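Local structure of RabGDI protein (Plasmodium falciparum 3D7, 3P1W) at residues S359-N364 with E396-L401; N335-T340 with C346-P351. The protein probably acts as a Rab GDP-dissociation inhibitor, binding Rab GTPases in their GDP-bound state and regulating their cycling in vesicle transport. All coordinates share one frame; numbering follows the deposited sequence. Where two conformers were deposited one is given.

Contact 1: residues S359-N364 with E396-L401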
ATOM      1  N   SER A 359      -9.028  10.758   9.174  1.00 18.44           N
ATOM      2  CA  SER A 359      -8.106   9.943   8.360  1.00 18.48           C
ATOM      3  C   SER A 359      -8.791   9.543   7.061  1.00 17.80           C
ATOM      4  O   SER A 359     -10.033   9.378   7.017  1.00 17.27           O
ATOM      5  CB  SER A 359      -7.637   8.731   9.156  1.00 17.87           C
ATOM      6  OG  SER A 359      -8.728   7.866   9.501  1.00 16.15           O
ATOM      7  N   ASP A 360      -8.009   9.416   5.992  1.00 17.12           N
ATOM      8  CA  ASP A 360      -8.586   9.190   4.671  1.00 16.19           C
ATOM      9  C   ASP A 360      -9.211   7.779   4.567  1.00 15.61           C
ATOM     10  O   ASP A 360      -8.857   6.859   5.333  1.00 14.89           O
ATOM     11  CB  ASP A 360      -7.540   9.363   3.575  1.00 16.24           C
ATOM     12  CG  ASP A 360      -7.063  10.813   3.393  1.00 17.31           C
ATOM     13  OD1 ASP A 360      -7.417  11.739   4.180  1.00 18.17           O
ATOM     14  OD2 ASP A 360      -6.287  11.010   2.430  1.00 18.80           O
ATOM     15  N   ILE A 361     -10.095   7.609   3.604  1.00 14.78           N
ATOM     16  CA  ILE A 361     -10.627   6.287   3.245  1.00 14.79           C
ATOM     17  C   ILE A 361     -10.250   6.010   1.799  1.00 14.77           C
ATOM     18  O   ILE A 361     -10.134   6.948   0.983  1.00 15.43           O
ATOM     19  CB  ILE A 361     -12.133   6.201   3.522  1.00 14.97           C
ATOM     20  CG1 ILE A 361     -12.367   6.345   5.046  1.00 15.08           C
ATOM     21  CG2 ILE A 361     -12.741   4.911   2.988  1.00 15.82           C
ATOM     22  CD1 ILE A 361     -13.849   6.267   5.503  1.00 15.38           C
ATOM     23  N   TYR A 362     -10.034   4.736   1.488  1.00 14.49           N
ATOM     24  CA  TYR A 362      -9.527   4.314   0.193  1.00 14.50           C
ATOM     25  C   TYR A 362     -10.356   3.175  -0.381  1.00 15.34           C
ATOM     26  O   TYR A 362     -10.871   2.355   0.352  1.00 14.80           O
ATOM     27  CB  TYR A 362      -8.070   3.874   0.327  1.00 13.99           C
ATOM     28  CG  TYR A 362      -7.170   4.839   1.087  1.00 14.62           C
ATOM     29  CD1 TYR A 362      -6.386   5.771   0.404  1.00 16.19           C
ATOM     30  CD2 TYR A 362      -7.115   4.839   2.488  1.00 14.19           C
ATOM     31  CE1 TYR A 362      -5.557   6.654   1.075  1.00 16.47           C
ATOM     32  CE2 TYR A 362      -6.294   5.730   3.180  1.00 15.65           C
ATOM     33  CZ  TYR A 362      -5.517   6.630   2.474  1.00 16.36           C
ATOM     34  OH  TYR A 362      -4.716   7.519   3.131  1.00 15.63           O
ATOM     35  N   ILE A 363     -10.476   3.128  -1.707  1.00 15.98           N
ATOM     36  CA  ILE A 363     -11.153   2.028  -2.387  1.00 16.45           C
ATOM     37  C   ILE A 363     -10.309   1.593  -3.580  1.00 18.37           C
ATOM     38  O   ILE A 363      -9.982   2.423  -4.439  1.00 19.99           O
ATOM     39  CB  ILE A 363     -12.552   2.392  -2.891  1.00 17.13           C
ATOM     40  CG1 ILE A 363     -13.372   3.084  -1.810  1.00 16.86           C
ATOM     41  CG2 ILE A 363     -13.229   1.164  -3.496  1.00 18.65           C
ATOM     42  CD1 ILE A 363     -14.803   3.551  -2.234  1.00 19.04           C
ATOM     43  N   ASN A 364      -9.928   0.314  -3.615  1.00 17.04           N
ATOM     44  CA  ASN A 364      -9.305  -0.274  -4.806  1.00 18.82           C
ATOM     45  C   ASN A 364     -10.277  -1.185  -5.513  1.00 19.77           C
ATOM     46  O   ASN A 364     -11.091  -1.823  -4.875  1.00 19.86           O
ATOM     47  CB  ASN A 364      -8.051  -1.025  -4.438  1.00 18.79           C
ATOM     48  CG  ASN A 364      -6.885  -0.096  -4.251  1.00 21.12           C
ATOM     49  OD1 ASN A 364      -6.954   1.089  -4.634  1.00 22.06           O
ATOM     50  ND2 ASN A 364      -5.811  -0.597  -3.665  1.00 20.31           N
ATOM     51  N   GLU A 396     -19.944   3.163   5.581  1.00 23.53           N
ATOM     52  CA  GLU A 396     -21.264   3.160   4.930  1.00 24.71           C
ATOM     53  C   GLU A 396     -21.309   4.041   3.690  1.00 23.76           C
ATOM     54  O   GLU A 396     -21.712   3.569   2.617  1.00 22.79           O
ATOM     55  CB  GLU A 396     -22.351   3.536   5.951  1.00 26.61           C
ATOM     56  CG  GLU A 396     -23.751   3.547   5.431  1.00 31.62           C
ATOM     57  CD  GLU A 396     -24.743   3.994   6.507  1.00 36.45           C
ATOM     58  OE1 GLU A 396     -25.303   5.088   6.365  1.00 42.75           O
ATOM     59  OE2 GLU A 396     -24.923   3.267   7.500  1.00 41.08           O
ATOM     60  N   LYS A 397     -20.852   5.291   3.791  1.00 23.32           N
ATOM     61  CA  LYS A 397     -20.894   6.204   2.640  0.50 23.72           C
ATOM     62  C   LYS A 397     -19.972   5.730   1.513  1.00 22.74           C
ATOM     63  O   LYS A 397     -20.365   5.688   0.353  1.00 23.00           O
ATOM     64  CB  LYS A 397     -20.583   7.654   3.054  0.50 24.54           C
ATOM     65  CG  LYS A 397     -21.251   8.694   2.162  0.50 25.16           C
ATOM     66  N   PRO A 398     -18.728   5.322   1.841  1.00 21.57           N
ATOM     67  CA  PRO A 398     -17.919   4.756   0.777  1.00 20.61           C
ATOM     68  C   PRO A 398     -18.550   3.559   0.065  1.00 20.36           C
ATOM     69  O   PRO A 398     -18.449   3.434  -1.162  1.00 19.99           O
ATOM     70  CB  PRO A 398     -16.634   4.322   1.505  1.00 21.14           C
ATOM     71  CG  PRO A 398     -16.553   5.237   2.681  1.00 20.73           C
ATOM     72  CD  PRO A 398     -17.970   5.524   3.078  1.00 21.78           C
ATOM     73  N   LEU A 399     -19.168   2.656   0.827  1.00 20.72           N
ATOM     74  CA  LEU A 399     -19.831   1.494   0.241  1.00 20.82           C
ATOM     75  C   LEU A 399     -20.965   1.898  -0.695  1.00 22.21           C
ATOM     76  O   LEU A 399     -21.215   1.201  -1.671  1.00 21.80           O
ATOM     77  CB  LEU A 399     -20.369   0.560   1.310  1.00 20.07           C
ATOM     78  CG  LEU A 399     -19.347  -0.229   2.123  1.00 20.22           C
ATOM     79  CD1 LEU A 399     -20.028  -0.899   3.357  1.00 22.53           C
ATOM     80  CD2 LEU A 399     -18.638  -1.247   1.251  1.00 19.16           C
ATOM     81  N   GLU A 400     -21.630   3.013  -0.393  1.00 23.40           N
ATOM     82  CA  GLU A 400     -22.700   3.524  -1.274  1.00 24.87           C
ATOM     83  C   GLU A 400     -22.218   3.928  -2.656  1.00 24.50           C
ATOM     84  O   GLU A 400     -23.034   4.064  -3.568  1.00 26.16           O
ATOM     85  CB  GLU A 400     -23.441   4.709  -0.632  1.00 26.18           C
ATOM     86  CG  GLU A 400     -24.223   4.330   0.578  1.00 28.64           C
ATOM     87  CD  GLU A 400     -24.902   5.541   1.257  1.00 35.16           C
ATOM     88  OE1 GLU A 400     -24.824   6.681   0.740  1.00 36.87           O
ATOM     89  OE2 GLU A 400     -25.474   5.334   2.342  1.00 38.16           O
ATOM     90  N   LEU A 401     -20.908   4.142  -2.814  1.00 22.95           N
ATOM     91  CA  LEU A 401     -20.347   4.465  -4.109  1.00 22.62           C
ATOM     92  C   LEU A 401     -20.313   3.291  -5.081  1.00 22.99           C
ATOM     93  O   LEU A 401     -20.148   3.506  -6.275  1.00 22.51           O
ATOM     94  CB  LEU A 401     -18.926   5.016  -3.965  1.00 21.52           C
ATOM     95  CG  LEU A 401     -18.754   6.286  -3.151  1.00 22.07           C
ATOM     96  CD1 LEU A 401     -17.261   6.520  -2.900  1.00 22.70           C
ATOM     97  CD2 LEU A 401     -19.420   7.469  -3.926  1.00 22.29           C
TER
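Ile361 and Ile363 on strand 361-367 meet Pro398 of the short helix 396-400 and Leu401, which follows in the chain. This is helix-on-sheet packing, on one face of the large mixed sheet. Ile361 and Ile363 are two apart on the strand, and both direct their CB toward the helix. Tyr362 between them turns the other way.

Ile361 has CG1 beside the backbone N (chi1 -64°), and its CG2 methyl lies 3.8 Å from Pro398 CG. Its CD1 reaches the same ring carbon at 4.0 Å. Pro398 CG thus meets two methyls of one isoleucine, and the two side chains cross at about a right angle.

Ile363 makes its contact through CD1 alone. CG1 is anti to the carbonyl carbon, and an extended chi2 of 178° carries CD1 out to the helix. There CD1 is 4.2 Å from Pro398 CB. No hydrogen bond joins the two segments. Pro398 also touches Ile350 of the adjoining strand 346-350, while Leu399 turns away from Ile361 and Ile363 and packs on Val382 and Ile405. Ile363 CD1 ends 3.8 Å from Pro398 O, which accepts a bond from Leu401 N, and 3.9 Å from Leu401 CD1.

Contact 2: residues N335-T340 with C346-P351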
ATOM      1  N   ASN A 335     -20.740  -5.318 -11.565  1.00 32.03           N
ATOM      2  CA  ASN A 335     -20.385  -4.331 -12.589  1.00 31.70           C
ATOM      3  C   ASN A 335     -19.297  -3.405 -12.071  1.00 30.10           C
ATOM      4  O   ASN A 335     -19.067  -3.366 -10.858  1.00 27.68           O
ATOM      5  CB  ASN A 335     -21.610  -3.503 -12.946  1.00 32.57           C
ATOM      6  CG  ASN A 335     -22.589  -4.266 -13.815  1.00 36.65           C
ATOM      7  OD1 ASN A 335     -22.261  -4.674 -14.951  1.00 38.75           O
ATOM      8  ND2 ASN A 335     -23.786  -4.496 -13.286  1.00 39.34           N
ATOM      9  N   PRO A 336     -18.636  -2.648 -12.974  1.00 29.55           N
ATOM     10  CA  PRO A 336     -17.689  -1.647 -12.480  1.00 28.43           C
ATOM     11  C   PRO A 336     -18.321  -0.644 -11.514  1.00 26.96           C
ATOM     12  O   PRO A 336     -19.548  -0.451 -11.507  1.00 27.19           O
ATOM     13  CB  PRO A 336     -17.234  -0.919 -13.758  1.00 29.66           C
ATOM     14  CG  PRO A 336     -17.514  -1.899 -14.884  1.00 31.67           C
ATOM     15  CD  PRO A 336     -18.773  -2.601 -14.449  1.00 31.28           C
ATOM     16  N   ILE A 337     -17.489   0.005 -10.712  1.00 25.51           N
ATOM     17  CA  ILE A 337     -17.941   1.068  -9.822  1.00 25.04           C
ATOM     18  C   ILE A 337     -18.586   2.197 -10.655  1.00 26.74           C
ATOM     19  O   ILE A 337     -17.944   2.729 -11.564  1.00 27.63           O
ATOM     20  CB  ILE A 337     -16.789   1.652  -8.987  1.00 23.38           C
ATOM     21  CG1 ILE A 337     -16.243   0.594  -7.993  1.00 22.27           C
ATOM     22  CG2 ILE A 337     -17.233   2.876  -8.210  1.00 22.59           C
ATOM     23  CD1 ILE A 337     -14.986   1.046  -7.241  1.00 19.30           C
ATOM     24  N   PRO A 338     -19.828   2.592 -10.317  1.00 28.39           N
ATOM     25  CA  PRO A 338     -20.445   3.703 -11.067  1.00 29.52           C
ATOM     26  C   PRO A 338     -19.547   4.953 -11.088  1.00 29.19           C
ATOM     27  O   PRO A 338     -18.837   5.233 -10.108  1.00 28.12           O
ATOM     28  CB  PRO A 338     -21.756   3.940 -10.313  1.00 30.00           C
ATOM     29  CG  PRO A 338     -22.091   2.561  -9.771  1.00 30.77           C
ATOM     30  CD  PRO A 338     -20.759   2.014  -9.338  1.00 28.23           C
ATOM     31  N   GLU A 339     -19.530   5.654 -12.225  1.00 30.38           N
ATOM     32  CA  GLU A 339     -18.792   6.916 -12.355  1.00 30.58           C
ATOM     33  C   GLU A 339     -17.252   6.766 -12.346  1.00 29.65           C
ATOM     34  O   GLU A 339     -16.515   7.708 -12.001  1.00 29.38           O
ATOM     35  CB  GLU A 339     -19.236   7.937 -11.291  1.00 31.09           C
ATOM     36  CG  GLU A 339     -20.773   8.041 -11.054  1.00 33.25           C
ATOM     37  CD  GLU A 339     -21.619   8.281 -12.333  1.00 39.44           C
ATOM     38  OE1 GLU A 339     -21.159   8.985 -13.257  1.00 39.26           O
ATOM     39  OE2 GLU A 339     -22.776   7.783 -12.387  1.00 42.37           O
ATOM     40  N   THR A 340     -16.762   5.588 -12.724  1.00 28.54           N
ATOM     41  CA  THR A 340     -15.337   5.380 -12.919  1.00 27.74           C
ATOM     42  C   THR A 340     -15.094   4.935 -14.365  1.00 29.95           C
ATOM     43  O   THR A 340     -14.127   4.231 -14.657  1.00 30.40           O
ATOM     44  CB  THR A 340     -14.771   4.340 -11.938  1.00 25.46           C
ATOM     45  OG1 THR A 340     -15.426   3.094 -12.140  1.00 23.98           O
ATOM     46  CG2 THR A 340     -14.987   4.795 -10.523  1.00 24.91           C
ATOM     47  N   CYS A 346      -9.277   0.379 -10.647  1.00 21.07           N
ATOM     48  CA  CYS A 346      -9.131   1.778 -10.278  1.00 21.29           C
ATOM     49  C   CYS A 346      -8.862   1.929  -8.788  1.00 19.81           C
ATOM     50  O   CYS A 346      -9.004   0.980  -8.021  1.00 19.14           O
ATOM     51  CB  CYS A 346     -10.363   2.635 -10.707  1.00 20.89           C
ATOM     52  SG  CYS A 346     -11.889   2.295  -9.883  1.00 25.02           S
ATOM     53  N   GLN A 347      -8.393   3.120  -8.431  1.00 19.87           N
ATOM     54  CA  GLN A 347      -8.152   3.564  -7.060  1.00 18.97           C
ATOM     55  C   GLN A 347      -8.993   4.828  -6.819  1.00 19.98           C
ATOM     56  O   GLN A 347      -9.033   5.734  -7.684  1.00 21.61           O
ATOM     57  CB  GLN A 347      -6.674   3.905  -6.866  1.00 20.41           C
ATOM     58  CG  GLN A 347      -6.293   4.396  -5.440  1.00 20.79           C
ATOM     59  CD  GLN A 347      -4.781   4.538  -5.263  1.00 25.61           C
ATOM     60  OE1 GLN A 347      -4.228   4.290  -4.187  1.00 25.00           O
ATOM     61  NE2 GLN A 347      -4.111   4.905  -6.332  1.00 29.62           N
ATOM     62  N   ILE A 348      -9.677   4.876  -5.683  1.00 17.95           N
ATOM     63  CA  ILE A 348     -10.406   6.046  -5.239  1.00 17.72           C
ATOM     64  C   ILE A 348      -9.869   6.471  -3.894  1.00 17.09           C
ATOM     65  O   ILE A 348      -9.835   5.675  -2.960  1.00 16.89           O
ATOM     66  CB  ILE A 348     -11.928   5.775  -5.105  1.00 18.32           C
ATOM     67  CG1 ILE A 348     -12.547   5.280  -6.424  1.00 18.11           C
ATOM     68  CG2 ILE A 348     -12.679   7.007  -4.596  1.00 19.23           C
ATOM     69  CD1 ILE A 348     -13.930   4.647  -6.238  1.00 19.54           C
ATOM     70  N   ILE A 349      -9.368   7.689  -3.832  1.00 16.75           N
ATOM     71  CA  ILE A 349      -8.868   8.282  -2.623  1.00 16.55           C
ATOM     72  C   ILE A 349      -9.937   9.225  -2.087  1.00 17.65           C
ATOM     73  O   ILE A 349     -10.374  10.158  -2.793  1.00 18.71           O
ATOM     74  CB  ILE A 349      -7.533   9.000  -2.873  1.00 18.11           C
ATOM     75  CG1 ILE A 349      -6.471   7.966  -3.271  1.00 19.29           C
ATOM     76  CG2 ILE A 349      -7.089   9.824  -1.620  1.00 17.91           C
ATOM     77  CD1 ILE A 349      -5.144   8.528  -3.781  1.00 21.91           C
ATOM     78  N   ILE A 350     -10.331   9.004  -0.839  1.00 17.05           N
ATOM     79  CA  ILE A 350     -11.332   9.875  -0.188  1.00 17.48           C
ATOM     80  C   ILE A 350     -10.682  10.731   0.911  1.00 17.14           C
ATOM     81  O   ILE A 350     -10.379  10.226   2.014  1.00 15.91           O
ATOM     82  CB  ILE A 350     -12.496   9.081   0.393  1.00 17.24           C
ATOM     83  CG1 ILE A 350     -13.093   8.114  -0.645  1.00 16.78           C
ATOM     84  CG2 ILE A 350     -13.573  10.100   0.973  1.00 18.10           C
ATOM     85  CD1 ILE A 350     -14.195   7.179  -0.094  1.00 17.28           C
ATOM     86  N   PRO A 351     -10.436  12.019   0.607  1.00 17.53           N
ATOM     87  CA  PRO A 351      -9.785  12.870   1.600  1.00 18.37           C
ATOM     88  C   PRO A 351     -10.647  12.997   2.846  1.00 18.11           C
ATOM     89  O   PRO A 351     -11.865  13.122   2.753  1.00 18.81           O
ATOM     90  CB  PRO A 351      -9.606  14.198   0.872  1.00 19.34           C
ATOM     91  CG  PRO A 351      -9.606  13.834  -0.571  1.00 20.41           C
ATOM     92  CD  PRO A 351     -10.500  12.665  -0.720  1.00 18.55           C
TER
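Ile337 and Thr340, in the loop after strand 320-333, cover Cys346 and Ile348 at the start of strand 346-350. Ile337 can be followed outward. Its CB points toward the strand. CG2 lies anti to the backbone N and CG1 anti to the carbonyl carbon. The CG2 methyl lies 4.2 Å from Ile348 CD1. From CG1, the extended chi2 of 173° sends CD1 on to Ile348 CD1, 3.9 Å away. The two isoleucines meet tip to tip. The same Ile337 CD1 is 4.3 Å from Cys346 SG.

The loop makes a type II beta turn from Ile337 to Thr340, with Glu339 at positive phi (70°). Its backbone bond, Thr340 N to Ile337 O, is weak at 3.3 Å. Thr340 OG1 donates a shorter bond of 2.6 Å to the same Ile337 O, approaching with a tilt of 17° from the carbonyl plane. The hydroxyl therefore faces back into the turn. The methyl of Thr340 faces the strand: CG2 is 4.0 Å from Cys346 SG, and CB is 4.1 Å from that sulfur. Thr340 and Ile348 also pack on Tyr124 and Ile140 of neighbouring strands. Ile337 continues onto Ile363, Leu365 and Leu402.

How the contacts relate
Both contacts are buried, and both lie against neighbouring strands of one mixed sheet. Their centres are about 9 Å apart. Strands 346-350 and 361-367 are antiparallel neighbours, joined by backbone hydrogen bonds between Ile350 and Ile361 and between Ile348 and Ile363. Contact 1 covers the later strand with a helix, and contact 2 covers the earlier one with a turn. Neither has a hydrogen bond across its segments. Contact 1 sets isoleucine methyls against a proline ring and a leucine. Contact 2 adds a sulfur and a threonine whose hydroxyl is bonded within its own turn. The two coverings also meet, where Leu401 O packs against Pro338 CD.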